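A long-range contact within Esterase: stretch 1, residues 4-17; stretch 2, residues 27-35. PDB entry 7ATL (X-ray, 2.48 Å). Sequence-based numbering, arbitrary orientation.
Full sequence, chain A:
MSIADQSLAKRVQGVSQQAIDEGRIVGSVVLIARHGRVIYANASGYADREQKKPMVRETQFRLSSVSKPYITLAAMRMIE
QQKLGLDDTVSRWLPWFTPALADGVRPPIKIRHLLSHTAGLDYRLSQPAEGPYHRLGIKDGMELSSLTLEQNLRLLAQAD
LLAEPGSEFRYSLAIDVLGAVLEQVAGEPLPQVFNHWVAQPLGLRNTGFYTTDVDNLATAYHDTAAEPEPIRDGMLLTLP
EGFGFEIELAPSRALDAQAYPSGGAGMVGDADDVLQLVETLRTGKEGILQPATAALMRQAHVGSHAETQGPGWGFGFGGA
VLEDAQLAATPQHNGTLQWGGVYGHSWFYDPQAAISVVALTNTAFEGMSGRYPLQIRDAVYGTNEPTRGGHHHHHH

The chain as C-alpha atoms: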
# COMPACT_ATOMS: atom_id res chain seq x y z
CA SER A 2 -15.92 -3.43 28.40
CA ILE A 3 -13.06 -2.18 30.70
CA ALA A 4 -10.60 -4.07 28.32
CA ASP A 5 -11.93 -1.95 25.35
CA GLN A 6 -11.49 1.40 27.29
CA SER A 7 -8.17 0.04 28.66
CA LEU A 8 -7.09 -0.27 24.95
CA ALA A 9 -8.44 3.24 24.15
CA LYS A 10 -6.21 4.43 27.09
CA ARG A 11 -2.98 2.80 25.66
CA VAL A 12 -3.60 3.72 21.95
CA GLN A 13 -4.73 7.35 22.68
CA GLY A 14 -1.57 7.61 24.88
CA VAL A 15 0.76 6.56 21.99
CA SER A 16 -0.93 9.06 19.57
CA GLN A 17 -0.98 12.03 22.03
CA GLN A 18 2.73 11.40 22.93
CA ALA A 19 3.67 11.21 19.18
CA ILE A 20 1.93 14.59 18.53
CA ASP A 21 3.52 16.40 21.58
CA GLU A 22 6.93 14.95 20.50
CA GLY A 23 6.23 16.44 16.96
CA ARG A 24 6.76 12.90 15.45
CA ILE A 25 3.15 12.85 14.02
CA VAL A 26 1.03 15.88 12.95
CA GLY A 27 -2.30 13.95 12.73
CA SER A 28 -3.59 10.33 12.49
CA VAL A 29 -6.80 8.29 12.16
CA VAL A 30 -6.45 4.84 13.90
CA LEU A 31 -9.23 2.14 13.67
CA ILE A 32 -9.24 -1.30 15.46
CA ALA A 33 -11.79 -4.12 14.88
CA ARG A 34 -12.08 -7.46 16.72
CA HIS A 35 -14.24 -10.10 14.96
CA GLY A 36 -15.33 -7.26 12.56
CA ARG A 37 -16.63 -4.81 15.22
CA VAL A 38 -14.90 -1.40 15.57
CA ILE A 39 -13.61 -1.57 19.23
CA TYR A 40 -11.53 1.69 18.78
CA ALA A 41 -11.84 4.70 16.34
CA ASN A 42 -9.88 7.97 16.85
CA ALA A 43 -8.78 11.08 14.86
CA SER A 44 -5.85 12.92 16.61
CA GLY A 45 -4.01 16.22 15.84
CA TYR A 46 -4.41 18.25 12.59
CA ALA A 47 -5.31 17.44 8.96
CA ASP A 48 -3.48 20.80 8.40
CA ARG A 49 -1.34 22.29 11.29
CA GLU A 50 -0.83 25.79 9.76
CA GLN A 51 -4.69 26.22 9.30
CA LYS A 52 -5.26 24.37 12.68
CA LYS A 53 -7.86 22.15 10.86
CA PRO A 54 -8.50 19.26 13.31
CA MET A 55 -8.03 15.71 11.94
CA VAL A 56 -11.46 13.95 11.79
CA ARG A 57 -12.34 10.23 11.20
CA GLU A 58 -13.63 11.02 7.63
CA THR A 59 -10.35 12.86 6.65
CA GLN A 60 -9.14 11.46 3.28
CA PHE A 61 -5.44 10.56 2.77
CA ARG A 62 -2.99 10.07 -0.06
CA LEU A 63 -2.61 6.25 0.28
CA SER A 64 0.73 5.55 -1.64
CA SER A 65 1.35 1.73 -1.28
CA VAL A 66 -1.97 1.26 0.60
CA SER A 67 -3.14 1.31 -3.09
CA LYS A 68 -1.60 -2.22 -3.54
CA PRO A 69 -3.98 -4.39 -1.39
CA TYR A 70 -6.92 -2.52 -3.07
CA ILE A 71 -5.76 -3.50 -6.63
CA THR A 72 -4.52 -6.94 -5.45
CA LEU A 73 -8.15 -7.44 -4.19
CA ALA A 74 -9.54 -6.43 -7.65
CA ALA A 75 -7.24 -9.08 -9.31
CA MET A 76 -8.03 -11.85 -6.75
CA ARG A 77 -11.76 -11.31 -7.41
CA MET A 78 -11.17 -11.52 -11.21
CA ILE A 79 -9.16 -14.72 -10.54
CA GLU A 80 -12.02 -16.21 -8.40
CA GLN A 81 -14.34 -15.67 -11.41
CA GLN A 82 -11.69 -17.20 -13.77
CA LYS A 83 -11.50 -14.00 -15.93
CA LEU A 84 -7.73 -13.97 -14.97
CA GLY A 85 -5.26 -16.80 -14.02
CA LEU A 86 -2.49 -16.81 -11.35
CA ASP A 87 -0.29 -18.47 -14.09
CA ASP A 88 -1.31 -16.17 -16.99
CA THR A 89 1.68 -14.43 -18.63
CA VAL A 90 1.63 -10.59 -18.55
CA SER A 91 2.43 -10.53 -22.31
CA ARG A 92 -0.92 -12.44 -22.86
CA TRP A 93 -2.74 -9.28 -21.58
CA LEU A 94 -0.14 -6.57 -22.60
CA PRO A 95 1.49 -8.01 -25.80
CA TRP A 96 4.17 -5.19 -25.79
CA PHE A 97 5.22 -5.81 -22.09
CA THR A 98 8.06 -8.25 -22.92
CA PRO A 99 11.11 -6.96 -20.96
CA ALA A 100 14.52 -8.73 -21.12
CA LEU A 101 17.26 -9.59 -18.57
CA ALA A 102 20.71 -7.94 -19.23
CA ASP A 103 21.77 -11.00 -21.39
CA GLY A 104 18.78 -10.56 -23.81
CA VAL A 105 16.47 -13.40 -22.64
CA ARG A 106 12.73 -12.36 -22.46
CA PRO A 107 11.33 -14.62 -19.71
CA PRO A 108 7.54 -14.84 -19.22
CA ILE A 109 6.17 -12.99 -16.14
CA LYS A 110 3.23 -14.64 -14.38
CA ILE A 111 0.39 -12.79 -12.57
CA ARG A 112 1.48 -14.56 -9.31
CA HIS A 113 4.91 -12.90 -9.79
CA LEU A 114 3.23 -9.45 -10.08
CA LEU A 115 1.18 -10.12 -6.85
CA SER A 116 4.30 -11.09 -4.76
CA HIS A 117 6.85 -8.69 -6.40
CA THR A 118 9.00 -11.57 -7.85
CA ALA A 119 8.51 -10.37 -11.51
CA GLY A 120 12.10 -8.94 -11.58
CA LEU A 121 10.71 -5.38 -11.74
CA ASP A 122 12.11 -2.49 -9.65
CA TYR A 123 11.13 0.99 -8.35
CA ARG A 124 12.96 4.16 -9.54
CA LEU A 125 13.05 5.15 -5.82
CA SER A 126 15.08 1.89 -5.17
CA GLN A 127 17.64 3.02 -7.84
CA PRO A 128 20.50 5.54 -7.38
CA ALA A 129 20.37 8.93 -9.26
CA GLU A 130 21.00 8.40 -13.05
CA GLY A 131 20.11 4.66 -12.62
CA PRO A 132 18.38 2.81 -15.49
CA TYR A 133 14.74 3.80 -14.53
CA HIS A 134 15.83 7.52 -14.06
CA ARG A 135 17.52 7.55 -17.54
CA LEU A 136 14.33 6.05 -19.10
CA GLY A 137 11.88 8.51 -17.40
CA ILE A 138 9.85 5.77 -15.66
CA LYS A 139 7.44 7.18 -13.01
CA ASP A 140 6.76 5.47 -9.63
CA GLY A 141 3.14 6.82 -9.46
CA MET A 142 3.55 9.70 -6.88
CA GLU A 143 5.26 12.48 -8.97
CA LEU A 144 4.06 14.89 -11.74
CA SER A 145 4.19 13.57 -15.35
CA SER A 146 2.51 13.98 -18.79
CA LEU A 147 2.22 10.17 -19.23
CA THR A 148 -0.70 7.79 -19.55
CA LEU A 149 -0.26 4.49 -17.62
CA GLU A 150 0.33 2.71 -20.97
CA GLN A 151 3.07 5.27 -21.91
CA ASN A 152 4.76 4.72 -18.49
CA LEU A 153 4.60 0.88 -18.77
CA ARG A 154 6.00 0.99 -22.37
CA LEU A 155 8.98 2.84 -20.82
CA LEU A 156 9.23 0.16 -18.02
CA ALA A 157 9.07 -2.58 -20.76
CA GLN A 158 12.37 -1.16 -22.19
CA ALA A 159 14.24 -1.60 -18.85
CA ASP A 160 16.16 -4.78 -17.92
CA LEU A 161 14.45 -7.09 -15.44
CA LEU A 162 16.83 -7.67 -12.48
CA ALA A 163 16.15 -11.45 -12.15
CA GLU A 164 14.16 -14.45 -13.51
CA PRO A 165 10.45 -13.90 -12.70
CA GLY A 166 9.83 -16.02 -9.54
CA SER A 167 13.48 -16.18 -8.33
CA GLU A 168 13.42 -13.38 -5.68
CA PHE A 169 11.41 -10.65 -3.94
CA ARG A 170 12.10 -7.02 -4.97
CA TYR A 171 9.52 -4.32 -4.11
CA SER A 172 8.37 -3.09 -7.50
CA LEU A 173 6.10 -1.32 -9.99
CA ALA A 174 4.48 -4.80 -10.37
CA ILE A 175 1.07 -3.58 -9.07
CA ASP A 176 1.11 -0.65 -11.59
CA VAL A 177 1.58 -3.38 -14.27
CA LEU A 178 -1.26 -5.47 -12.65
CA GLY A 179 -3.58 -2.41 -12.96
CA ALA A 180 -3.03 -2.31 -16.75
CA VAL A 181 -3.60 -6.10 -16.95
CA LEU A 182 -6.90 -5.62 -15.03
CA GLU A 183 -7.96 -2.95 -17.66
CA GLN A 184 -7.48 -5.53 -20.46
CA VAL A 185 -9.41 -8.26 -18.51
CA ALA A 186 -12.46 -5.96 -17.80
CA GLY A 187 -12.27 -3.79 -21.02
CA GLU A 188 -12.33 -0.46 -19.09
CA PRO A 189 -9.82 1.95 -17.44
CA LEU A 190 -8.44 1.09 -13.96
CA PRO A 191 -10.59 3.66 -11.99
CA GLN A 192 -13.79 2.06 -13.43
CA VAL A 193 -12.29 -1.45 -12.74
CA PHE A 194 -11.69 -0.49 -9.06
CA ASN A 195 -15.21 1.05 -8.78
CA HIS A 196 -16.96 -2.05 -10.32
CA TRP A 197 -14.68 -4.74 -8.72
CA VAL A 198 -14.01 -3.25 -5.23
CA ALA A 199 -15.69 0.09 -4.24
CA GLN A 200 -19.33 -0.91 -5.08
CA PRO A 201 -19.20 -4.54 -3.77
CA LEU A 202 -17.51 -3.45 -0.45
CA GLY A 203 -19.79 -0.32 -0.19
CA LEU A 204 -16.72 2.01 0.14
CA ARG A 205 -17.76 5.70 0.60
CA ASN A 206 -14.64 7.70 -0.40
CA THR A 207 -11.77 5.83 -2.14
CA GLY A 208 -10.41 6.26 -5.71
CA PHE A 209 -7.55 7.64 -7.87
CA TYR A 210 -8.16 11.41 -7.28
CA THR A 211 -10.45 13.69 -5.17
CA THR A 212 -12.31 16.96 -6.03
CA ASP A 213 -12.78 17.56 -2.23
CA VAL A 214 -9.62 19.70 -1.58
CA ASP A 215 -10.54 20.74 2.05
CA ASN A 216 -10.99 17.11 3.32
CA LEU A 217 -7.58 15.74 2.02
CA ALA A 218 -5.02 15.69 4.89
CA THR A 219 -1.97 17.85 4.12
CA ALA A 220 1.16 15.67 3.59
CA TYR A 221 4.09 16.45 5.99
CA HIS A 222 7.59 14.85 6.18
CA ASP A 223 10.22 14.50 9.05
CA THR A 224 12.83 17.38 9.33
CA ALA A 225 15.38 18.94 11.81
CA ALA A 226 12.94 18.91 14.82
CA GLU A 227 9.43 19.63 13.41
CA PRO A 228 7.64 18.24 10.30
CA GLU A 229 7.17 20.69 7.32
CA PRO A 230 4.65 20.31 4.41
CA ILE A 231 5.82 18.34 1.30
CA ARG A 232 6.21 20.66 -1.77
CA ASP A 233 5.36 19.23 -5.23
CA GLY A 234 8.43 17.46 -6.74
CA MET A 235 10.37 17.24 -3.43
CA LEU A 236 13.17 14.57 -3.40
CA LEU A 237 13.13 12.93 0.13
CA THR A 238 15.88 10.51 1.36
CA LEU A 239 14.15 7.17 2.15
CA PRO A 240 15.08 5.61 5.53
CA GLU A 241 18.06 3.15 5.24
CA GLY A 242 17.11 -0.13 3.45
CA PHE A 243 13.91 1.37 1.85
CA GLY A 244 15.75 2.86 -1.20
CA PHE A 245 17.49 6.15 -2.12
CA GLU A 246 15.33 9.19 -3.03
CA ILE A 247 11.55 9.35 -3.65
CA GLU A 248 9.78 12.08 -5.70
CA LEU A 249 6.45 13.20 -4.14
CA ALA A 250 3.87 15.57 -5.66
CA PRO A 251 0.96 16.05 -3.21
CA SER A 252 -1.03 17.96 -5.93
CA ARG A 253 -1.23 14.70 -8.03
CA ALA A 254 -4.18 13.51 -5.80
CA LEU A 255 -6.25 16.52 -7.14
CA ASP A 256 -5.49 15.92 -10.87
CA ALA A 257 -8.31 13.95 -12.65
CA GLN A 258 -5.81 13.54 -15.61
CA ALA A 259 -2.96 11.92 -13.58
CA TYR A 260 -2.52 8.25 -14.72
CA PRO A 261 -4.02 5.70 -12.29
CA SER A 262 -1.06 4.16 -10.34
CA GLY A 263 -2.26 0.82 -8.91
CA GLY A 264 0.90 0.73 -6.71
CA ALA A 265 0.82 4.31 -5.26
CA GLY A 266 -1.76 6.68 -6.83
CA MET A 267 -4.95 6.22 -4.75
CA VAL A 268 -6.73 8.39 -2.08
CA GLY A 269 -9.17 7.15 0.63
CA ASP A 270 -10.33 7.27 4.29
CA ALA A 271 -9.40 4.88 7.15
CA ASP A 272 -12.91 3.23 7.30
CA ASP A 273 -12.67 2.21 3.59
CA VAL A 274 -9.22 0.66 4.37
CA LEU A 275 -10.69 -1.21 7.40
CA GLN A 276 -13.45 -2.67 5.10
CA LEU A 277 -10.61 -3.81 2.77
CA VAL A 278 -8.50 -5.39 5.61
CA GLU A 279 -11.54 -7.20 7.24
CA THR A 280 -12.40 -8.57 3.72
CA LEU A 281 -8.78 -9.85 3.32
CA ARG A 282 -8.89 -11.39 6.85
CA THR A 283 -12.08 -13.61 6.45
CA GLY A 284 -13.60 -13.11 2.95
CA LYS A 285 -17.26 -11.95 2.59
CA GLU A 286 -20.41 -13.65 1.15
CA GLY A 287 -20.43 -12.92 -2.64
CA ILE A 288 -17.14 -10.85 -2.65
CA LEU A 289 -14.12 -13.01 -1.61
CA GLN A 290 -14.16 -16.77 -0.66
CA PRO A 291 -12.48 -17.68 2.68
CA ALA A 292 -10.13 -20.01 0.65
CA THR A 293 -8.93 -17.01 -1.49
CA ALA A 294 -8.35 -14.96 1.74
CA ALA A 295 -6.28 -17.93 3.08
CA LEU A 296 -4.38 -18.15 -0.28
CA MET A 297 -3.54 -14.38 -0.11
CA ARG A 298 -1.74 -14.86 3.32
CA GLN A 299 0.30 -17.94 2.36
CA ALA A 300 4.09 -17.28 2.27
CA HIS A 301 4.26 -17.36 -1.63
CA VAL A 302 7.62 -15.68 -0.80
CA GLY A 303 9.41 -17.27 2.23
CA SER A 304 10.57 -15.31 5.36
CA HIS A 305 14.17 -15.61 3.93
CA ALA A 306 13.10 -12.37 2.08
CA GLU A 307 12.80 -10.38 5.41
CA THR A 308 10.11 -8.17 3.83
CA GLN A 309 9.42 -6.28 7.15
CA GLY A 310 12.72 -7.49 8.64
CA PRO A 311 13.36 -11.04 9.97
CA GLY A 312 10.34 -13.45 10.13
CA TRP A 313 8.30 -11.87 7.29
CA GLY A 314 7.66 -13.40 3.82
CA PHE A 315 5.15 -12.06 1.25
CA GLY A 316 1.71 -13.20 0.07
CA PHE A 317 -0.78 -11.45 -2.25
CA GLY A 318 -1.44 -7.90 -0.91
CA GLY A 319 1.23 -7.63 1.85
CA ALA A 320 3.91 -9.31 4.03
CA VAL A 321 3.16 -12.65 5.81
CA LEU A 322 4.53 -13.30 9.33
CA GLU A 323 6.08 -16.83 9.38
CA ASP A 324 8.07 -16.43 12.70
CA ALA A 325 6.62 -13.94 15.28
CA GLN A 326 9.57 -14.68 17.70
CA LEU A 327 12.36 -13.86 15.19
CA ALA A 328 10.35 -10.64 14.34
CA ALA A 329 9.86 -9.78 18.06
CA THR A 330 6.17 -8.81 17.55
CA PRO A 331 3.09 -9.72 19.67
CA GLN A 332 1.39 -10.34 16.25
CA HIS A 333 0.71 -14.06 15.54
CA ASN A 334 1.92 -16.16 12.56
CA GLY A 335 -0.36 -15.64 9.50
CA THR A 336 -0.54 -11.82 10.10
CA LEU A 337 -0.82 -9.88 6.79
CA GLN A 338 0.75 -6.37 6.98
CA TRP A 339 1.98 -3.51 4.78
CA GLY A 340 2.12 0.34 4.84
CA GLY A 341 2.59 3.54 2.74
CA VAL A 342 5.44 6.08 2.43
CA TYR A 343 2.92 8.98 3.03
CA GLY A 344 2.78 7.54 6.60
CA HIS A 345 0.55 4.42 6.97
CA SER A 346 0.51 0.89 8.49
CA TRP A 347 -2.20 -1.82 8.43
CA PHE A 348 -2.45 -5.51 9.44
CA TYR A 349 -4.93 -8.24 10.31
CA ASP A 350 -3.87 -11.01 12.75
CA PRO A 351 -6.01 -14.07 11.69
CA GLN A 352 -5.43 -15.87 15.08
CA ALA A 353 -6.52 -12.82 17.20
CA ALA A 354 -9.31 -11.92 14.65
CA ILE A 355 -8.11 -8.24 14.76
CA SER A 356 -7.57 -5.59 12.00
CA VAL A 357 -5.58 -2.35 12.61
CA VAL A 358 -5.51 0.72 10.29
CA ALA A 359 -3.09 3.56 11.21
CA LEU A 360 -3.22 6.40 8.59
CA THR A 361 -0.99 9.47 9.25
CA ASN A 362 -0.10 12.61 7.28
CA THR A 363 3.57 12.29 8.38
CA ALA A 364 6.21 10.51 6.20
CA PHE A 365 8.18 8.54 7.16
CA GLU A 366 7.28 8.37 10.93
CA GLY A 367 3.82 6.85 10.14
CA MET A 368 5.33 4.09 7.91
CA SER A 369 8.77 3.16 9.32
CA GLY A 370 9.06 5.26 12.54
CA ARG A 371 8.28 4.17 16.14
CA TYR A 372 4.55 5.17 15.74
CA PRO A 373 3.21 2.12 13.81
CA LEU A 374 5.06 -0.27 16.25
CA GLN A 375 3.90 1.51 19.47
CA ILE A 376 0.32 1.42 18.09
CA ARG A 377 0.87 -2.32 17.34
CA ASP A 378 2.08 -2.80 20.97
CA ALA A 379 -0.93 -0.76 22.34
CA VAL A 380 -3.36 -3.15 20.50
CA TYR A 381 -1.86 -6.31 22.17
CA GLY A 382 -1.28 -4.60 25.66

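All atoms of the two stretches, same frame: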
# COMPACT_ATOMS: atom_id res chain seq x y z
N ALA A 4 -11.75 -3.66 29.18
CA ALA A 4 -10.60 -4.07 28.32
C ALA A 4 -10.58 -3.16 27.09
O ALA A 4 -9.49 -2.69 26.74
CB ALA A 4 -10.66 -5.54 27.94
N ASP A 5 -11.75 -2.85 26.53
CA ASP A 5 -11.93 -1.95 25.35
C ASP A 5 -11.53 -0.50 25.69
O ASP A 5 -10.90 0.15 24.83
CB ASP A 5 -13.36 -2.06 24.79
CG ASP A 5 -13.61 -3.30 23.94
OD1 ASP A 5 -12.64 -4.13 23.76
OD2 ASP A 5 -14.76 -3.44 23.45
N GLN A 6 -11.87 0.01 26.89
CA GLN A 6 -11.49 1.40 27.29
C GLN A 6 -10.08 1.41 27.87
O GLN A 6 -9.46 2.47 27.93
CB GLN A 6 -12.51 2.03 28.25
CG GLN A 6 -12.65 1.25 29.55
CD GLN A 6 -13.66 1.90 30.47
OE1 GLN A 6 -13.37 2.21 31.62
NE2 GLN A 6 -14.85 2.12 29.95
N SER A 7 -9.58 0.25 28.27
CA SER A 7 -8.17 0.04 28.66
C SER A 7 -7.27 0.18 27.41
O SER A 7 -6.16 0.73 27.51
CB SER A 7 -8.02 -1.31 29.28
OG SER A 7 -7.03 -1.27 30.27
N LEU A 8 -7.75 -0.33 26.27
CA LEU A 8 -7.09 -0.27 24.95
C LEU A 8 -7.07 1.19 24.48
O LEU A 8 -5.97 1.71 24.18
CB LEU A 8 -7.89 -1.15 23.99
CG LEU A 8 -7.44 -1.15 22.54
CD1 LEU A 8 -6.40 -2.22 22.29
CD2 LEU A 8 -8.64 -1.36 21.63
N ALA A 9 -8.25 1.80 24.44
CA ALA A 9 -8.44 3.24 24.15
C ALA A 9 -7.40 4.06 24.93
O ALA A 9 -6.71 4.90 24.31
CB ALA A 9 -9.88 3.63 24.44
N LYS A 10 -7.23 3.79 26.22
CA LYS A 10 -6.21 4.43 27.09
C LYS A 10 -4.85 4.32 26.38
O LYS A 10 -4.30 5.37 26.03
CB LYS A 10 -6.25 3.77 28.49
CG LYS A 10 -5.34 4.35 29.58
CD LYS A 10 -5.43 5.87 29.77
CE LYS A 10 -6.83 6.42 29.96
NZ LYS A 10 -7.44 6.00 31.24
N ARG A 11 -4.37 3.09 26.13
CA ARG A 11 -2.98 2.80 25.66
C ARG A 11 -2.75 3.45 24.29
O ARG A 11 -1.70 4.13 24.11
CB ARG A 11 -2.74 1.29 25.57
CG ARG A 11 -2.66 0.57 26.91
CD ARG A 11 -2.19 -0.87 26.76
NE ARG A 11 -3.05 -1.69 25.90
CZ ARG A 11 -4.19 -2.30 26.26
NH1 ARG A 11 -4.66 -2.19 27.49
NH2 ARG A 11 -4.86 -3.01 25.37
N VAL A 12 -3.70 3.28 23.37
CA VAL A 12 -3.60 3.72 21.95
C VAL A 12 -3.60 5.25 21.90
O VAL A 12 -2.64 5.82 21.34
CB VAL A 12 -4.71 3.11 21.09
CG1 VAL A 12 -4.75 3.71 19.70
CG2 VAL A 12 -4.57 1.60 21.03
N GLN A 13 -4.64 5.88 22.47
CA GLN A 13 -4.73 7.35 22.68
C GLN A 13 -3.39 7.88 23.23
O GLN A 13 -2.90 8.92 22.73
CB GLN A 13 -5.86 7.64 23.67
CG GLN A 13 -6.17 9.12 23.79
CD GLN A 13 -6.69 9.62 22.47
OE1 GLN A 13 -7.52 8.97 21.83
NE2 GLN A 13 -6.19 10.77 22.03
N GLY A 14 -2.83 7.20 24.23
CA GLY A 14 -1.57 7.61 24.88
C GLY A 14 -0.44 7.69 23.87
O GLY A 14 0.29 8.68 23.89
N VAL A 15 -0.33 6.67 23.01
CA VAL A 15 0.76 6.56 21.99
C VAL A 15 0.61 7.70 20.96
O VAL A 15 1.64 8.25 20.56
CB VAL A 15 0.79 5.17 21.32
CG1 VAL A 15 1.68 5.15 20.08
CG2 VAL A 15 1.25 4.09 22.29
N SER A 16 -0.62 8.02 20.57
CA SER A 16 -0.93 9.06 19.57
C SER A 16 -0.66 10.45 20.15
O SER A 16 -0.01 11.27 19.45
CB SER A 16 -2.34 8.93 19.09
OG SER A 16 -2.55 7.70 18.40
N GLN A 17 -1.13 10.71 21.37
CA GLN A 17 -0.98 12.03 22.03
C GLN A 17 0.52 12.31 22.23
O GLN A 17 0.97 13.42 21.90
CB GLN A 17 -1.77 12.12 23.34
CG GLN A 17 -2.06 13.55 23.81
CD GLN A 17 -2.49 14.43 22.66
OE1 GLN A 17 -3.48 14.15 21.97
NE2 GLN A 17 -1.71 15.47 22.40
N GLY A 27 -0.92 14.48 12.60
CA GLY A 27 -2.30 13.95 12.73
C GLY A 27 -2.39 12.50 12.29
O GLY A 27 -1.56 12.04 11.47
N SER A 28 -3.35 11.76 12.84
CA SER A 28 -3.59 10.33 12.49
C SER A 28 -5.07 10.02 12.67
O SER A 28 -5.75 10.73 13.44
CB SER A 28 -2.73 9.37 13.28
OG SER A 28 -3.23 9.22 14.60
N VAL A 29 -5.54 9.03 11.91
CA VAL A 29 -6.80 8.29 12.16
C VAL A 29 -6.43 6.82 12.37
O VAL A 29 -5.81 6.27 11.46
CB VAL A 29 -7.77 8.48 11.00
CG1 VAL A 29 -9.05 7.70 11.22
CG2 VAL A 29 -8.05 9.95 10.77
N VAL A 30 -6.75 6.26 13.53
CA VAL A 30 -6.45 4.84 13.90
C VAL A 30 -7.77 4.11 14.21
O VAL A 30 -8.50 4.57 15.09
CB VAL A 30 -5.50 4.78 15.11
CG1 VAL A 30 -5.36 3.35 15.61
CG2 VAL A 30 -4.14 5.38 14.81
N LEU A 31 -8.02 3.00 13.52
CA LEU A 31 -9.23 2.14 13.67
C LEU A 31 -8.80 0.72 14.07
O LEU A 31 -7.81 0.17 13.50
CB LEU A 31 -9.99 2.12 12.35
CG LEU A 31 -10.43 3.46 11.76
CD1 LEU A 31 -11.30 3.27 10.52
CD2 LEU A 31 -11.18 4.32 12.77
N ILE A 32 -9.48 0.12 15.05
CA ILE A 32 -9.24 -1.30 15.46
C ILE A 32 -10.58 -2.02 15.52
O ILE A 32 -11.52 -1.50 16.16
CB ILE A 32 -8.49 -1.38 16.80
CG1 ILE A 32 -7.18 -0.61 16.75
CG2 ILE A 32 -8.29 -2.84 17.20
CD1 ILE A 32 -6.77 -0.04 18.08
N ALA A 33 -10.65 -3.18 14.85
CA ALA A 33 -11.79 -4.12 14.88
C ALA A 33 -11.33 -5.41 15.56
O ALA A 33 -10.15 -5.77 15.41
CB ALA A 33 -12.26 -4.38 13.47
N ARG A 34 -12.22 -6.03 16.33
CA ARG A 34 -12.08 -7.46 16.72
C ARG A 34 -13.33 -8.20 16.27
O ARG A 34 -14.46 -7.70 16.50
CB ARG A 34 -11.83 -7.62 18.22
CG ARG A 34 -11.43 -9.04 18.59
CD ARG A 34 -11.40 -9.24 20.09
NE ARG A 34 -10.33 -8.42 20.63
CZ ARG A 34 -10.48 -7.36 21.44
NH1 ARG A 34 -11.68 -6.96 21.84
NH2 ARG A 34 -9.41 -6.71 21.86
N HIS A 35 -13.13 -9.34 15.59
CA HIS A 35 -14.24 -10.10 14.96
C HIS A 35 -15.16 -9.15 14.17
O HIS A 35 -16.38 -9.41 14.15
CB HIS A 35 -15.01 -10.88 16.03
CG HIS A 35 -14.28 -12.08 16.49
ND1 HIS A 35 -14.10 -13.21 15.65
CD2 HIS A 35 -13.69 -12.36 17.68
CE1 HIS A 35 -13.44 -14.13 16.31
NE2 HIS A 35 -13.17 -13.63 17.57

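Helix 4-17 packs against strand 27-34 in a nearly antiparallel sense, with 161° between their N-to-C directions and a closest approach of 10.2 Å between the axes. The two elements draw together along the helix: the CA–CA separation falls from 10.2 Å for Asp5 and Arg34 to 9.8 Å for Leu8 and Ile32, 8.6 Å for Val12 and Val30, and 7.7 Å for Ser16 and Ser28. The helical residues recur every three or four positions and the strand residues every second one, so each element presents a single row of side chains to the other. The contact buries 246 Å² in total, and no hydrogen bond crosses it.

Apolar packing forms its middle. Ile32, with chi1 m and chi2 t, has the most area covered by the other stretch and extends CD1 between two helical residues, 4.2 Å from Leu8 CD2 and 4.0 Å from Val12 CG2. The other methyl of Val12 reaches the next strand side chain that faces the helix, with Val12 CG1 4.2 Å from Val30 CG1. All four residues are buried, and their branched hydrocarbon side chains pack between the backbones and bring no polar group that would need a partner. The shorter valines face each other where the backbones are closer.

At the narrow end stand two small buried serines, Ser16 OG and Ser28 OG lying 4.1 Å apart. They are neighbours, too far apart to bond to each other; both hydroxyls find hydrogen-bond partners elsewhere in the structure.

The charged contact lies at the wide, more exposed end. CA-to-CB of Asp5 points sideways, but its carboxylate comes nearer the strand, while Arg34 extends through t chi1 and chi2 before turning at chi3 (m). The resulting salt bridge joins Asp5 OD1 to Arg34 NH1 at 3.6 Å, with the carboxylate oxygen at the guanidinium edge, near its plane. The long arginine side chain spans the wider gap here.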